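Local coordinates for protein aminofutalosine deaminase (Helicobacter pylori, PDB 7LKK) that deaminates aminofutalosine in the menaquinone pathway, an iron-bound amidohydrolase-family enzyme seen here with the inhibitor methylthio-coformycin, at residues A344-H349 with K358-G363. Residues are numbered along the deposited sequence; the frame is centred on the assembly and turned at random.
Sequences AFLLSH and KIALLG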
loop_
_atom_site.group_PDB
_atom_site.type_symbol
_atom_site.label_atom_id
_atom_site.label_comp_id
_atom_site.label_asym_id
_atom_site.label_seq_id
_atom_site.Cartn_x
_atom_site.Cartn_y
_atom_site.Cartn_z
ATOM N N ALA A 344 -0.571 3.752 2.120
ATOM C CA ALA A 344 0.372 3.939 1.023
ATOM C C ALA A 344 1.447 4.945 1.408
ATOM O O ALA A 344 2.625 4.771 1.074
ATOM C CB ALA A 344 -0.363 4.394 -0.240
ATOM N N PHE A 345 1.051 5.997 2.129
ATOM C CA PHE A 345 1.996 6.996 2.619
ATOM C C PHE A 345 3.051 6.361 3.519
ATOM O O PHE A 345 4.244 6.667 3.405
ATOM C CB PHE A 345 1.216 8.090 3.357
ATOM C CG PHE A 345 2.057 9.226 3.866
ATOM C CD1 PHE A 345 2.509 10.215 3.008
ATOM C CD2 PHE A 345 2.359 9.328 5.217
ATOM C CE1 PHE A 345 3.269 11.274 3.483
ATOM C CE2 PHE A 345 3.117 10.378 5.696
ATOM C CZ PHE A 345 3.572 11.354 4.828
ATOM N N LEU A 346 2.629 5.465 4.415
ATOM C CA LEU A 346 3.583 4.782 5.284
ATOM C C LEU A 346 4.569 3.948 4.476
ATOM O O LEU A 346 5.747 3.846 4.834
ATOM C CB LEU A 346 2.840 3.909 6.295
ATOM C CG LEU A 346 1.905 4.627 7.270
ATOM C CD1 LEU A 346 1.230 3.624 8.199
ATOM C CD2 LEU A 346 2.656 5.688 8.071
ATOM N N LEU A 347 4.106 3.350 3.376
ATOM C CA LEU A 347 4.967 2.517 2.548
ATOM C C LEU A 347 5.892 3.326 1.650
ATOM O O LEU A 347 6.907 2.793 1.191
ATOM C CB LEU A 347 4.117 1.581 1.685
ATOM C CG LEU A 347 3.286 0.536 2.430
ATOM C CD1 LEU A 347 2.303 -0.130 1.485
ATOM C CD2 LEU A 347 4.191 -0.497 3.085
ATOM N N SER A 348 5.579 4.597 1.406
ATOM C CA SER A 348 6.282 5.405 0.418
ATOM C C SER A 348 7.445 6.201 0.994
ATOM O O SER A 348 8.149 6.871 0.232
ATOM C CB SER A 348 5.300 6.368 -0.260
ATOM O OG SER A 348 4.239 5.660 -0.879
ATOM N N HIS A 349 7.672 6.151 2.305
ATOM C CA HIS A 349 8.733 6.932 2.927
ATOM C C HIS A 349 9.462 6.085 3.958
ATOM O O HIS A 349 8.836 5.324 4.699
ATOM C CB HIS A 349 8.170 8.200 3.574
ATOM C CG HIS A 349 7.341 9.029 2.644
ATOM N ND1 HIS A 349 7.877 10.023 1.855
ATOM C CD2 HIS A 349 6.015 9.004 2.369
ATOM C CE1 HIS A 349 6.916 10.581 1.140
ATOM N NE2 HIS A 349 5.777 9.980 1.432
ATOM N N LYS A 358 2.788 9.686 13.028
ATOM C CA LYS A 358 2.309 10.971 13.527
ATOM C C LYS A 358 2.130 11.968 12.389
ATOM O O LYS A 358 1.139 12.706 12.351
ATOM C CB LYS A 358 3.280 11.533 14.565
ATOM C CG LYS A 358 3.466 10.670 15.802
ATOM C CD LYS A 358 4.511 11.282 16.725
ATOM C CE LYS A 358 4.770 10.399 17.938
ATOM N NZ LYS A 358 5.926 10.889 18.742
ATOM N N ILE A 359 3.083 12.001 11.457
ATOM C CA ILE A 359 2.971 12.882 10.301
ATOM C C ILE A 359 1.755 12.511 9.463
ATOM O O ILE A 359 1.014 13.386 8.994
ATOM C CB ILE A 359 4.273 12.840 9.479
ATOM C CG1 ILE A 359 5.395 13.537 10.249
ATOM C CG2 ILE A 359 4.082 13.474 8.109
ATOM C CD1 ILE A 359 6.756 13.371 9.630
ATOM N N ALA A 360 1.517 11.209 9.283
ATOM C CA ALA A 360 0.378 10.761 8.485
ATOM C C ALA A 360 -0.941 11.175 9.126
ATOM O O ALA A 360 -1.843 11.684 8.448
ATOM C CB ALA A 360 0.436 9.243 8.300
ATOM N N LEU A 361 -1.068 10.979 10.442
ATOM C CA LEU A 361 -2.311 11.317 11.129
ATOM C C LEU A 361 -2.571 12.818 11.095
ATOM O O LEU A 361 -3.681 13.257 10.773
ATOM C CB LEU A 361 -2.273 10.808 12.571
ATOM C CG LEU A 361 -3.488 11.139 13.441
ATOM C CD1 LEU A 361 -4.767 10.621 12.802
ATOM C CD2 LEU A 361 -3.322 10.569 14.848
ATOM N N LEU A 362 -1.563 13.624 11.443
ATOM C CA LEU A 362 -1.724 15.073 11.372
ATOM C C LEU A 362 -1.923 15.538 9.935
ATOM O O LEU A 362 -2.630 16.524 9.692
ATOM C CB LEU A 362 -0.517 15.774 11.997
ATOM C CG LEU A 362 -0.311 15.549 13.497
ATOM C CD1 LEU A 362 0.848 16.384 14.022
ATOM C CD2 LEU A 362 -1.588 15.848 14.262
ATOM N N GLY A 363 -1.303 14.849 8.974
ATOM C CA GLY A 363 -1.525 15.156 7.572
ATOM C C GLY A 363 -2.946 14.915 7.112
ATOM O O GLY A 363 -3.378 15.506 6.116
#
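F345 reaches out from its helix and brings the CD2-CE2 flank of its ring obliquely against the methyl of A360, with F345 CD2 3.6 Å from A360 CB. Its CG stands anti to the backbone N (chi1 -177°), which carries the ring across to the other helix. A360 offers so little bulk that F345 CE2 comes 3.9 Å from A360 CA, and the ring settles over this shallow spot, beside the bump of I359. There I359 CG2 meets the rim near the ring plane, 3.9 Å from F345 CZ, and the side chains cross at about a right angle. Beside the ring, the end of L346 reaches the same methyl more loosely, L346 CD2 lying 4.2 Å from A360 CB. H349 CD2 lies 3.7 Å above one face of F345, offset toward the rim. The axes of the two short segments approach to 10.3 Å at 142°; joined by a short loop, helices 338-348 and 353-364 form a roughly antiparallel hairpin, without hydrogen bonds across this contact. L356 touches F345, L346 and H349; helix 300-305 brings P300 to F345, helix 401-408 brings L406 to A360, and G363 bonds through its backbone to V325 of strand 323-325.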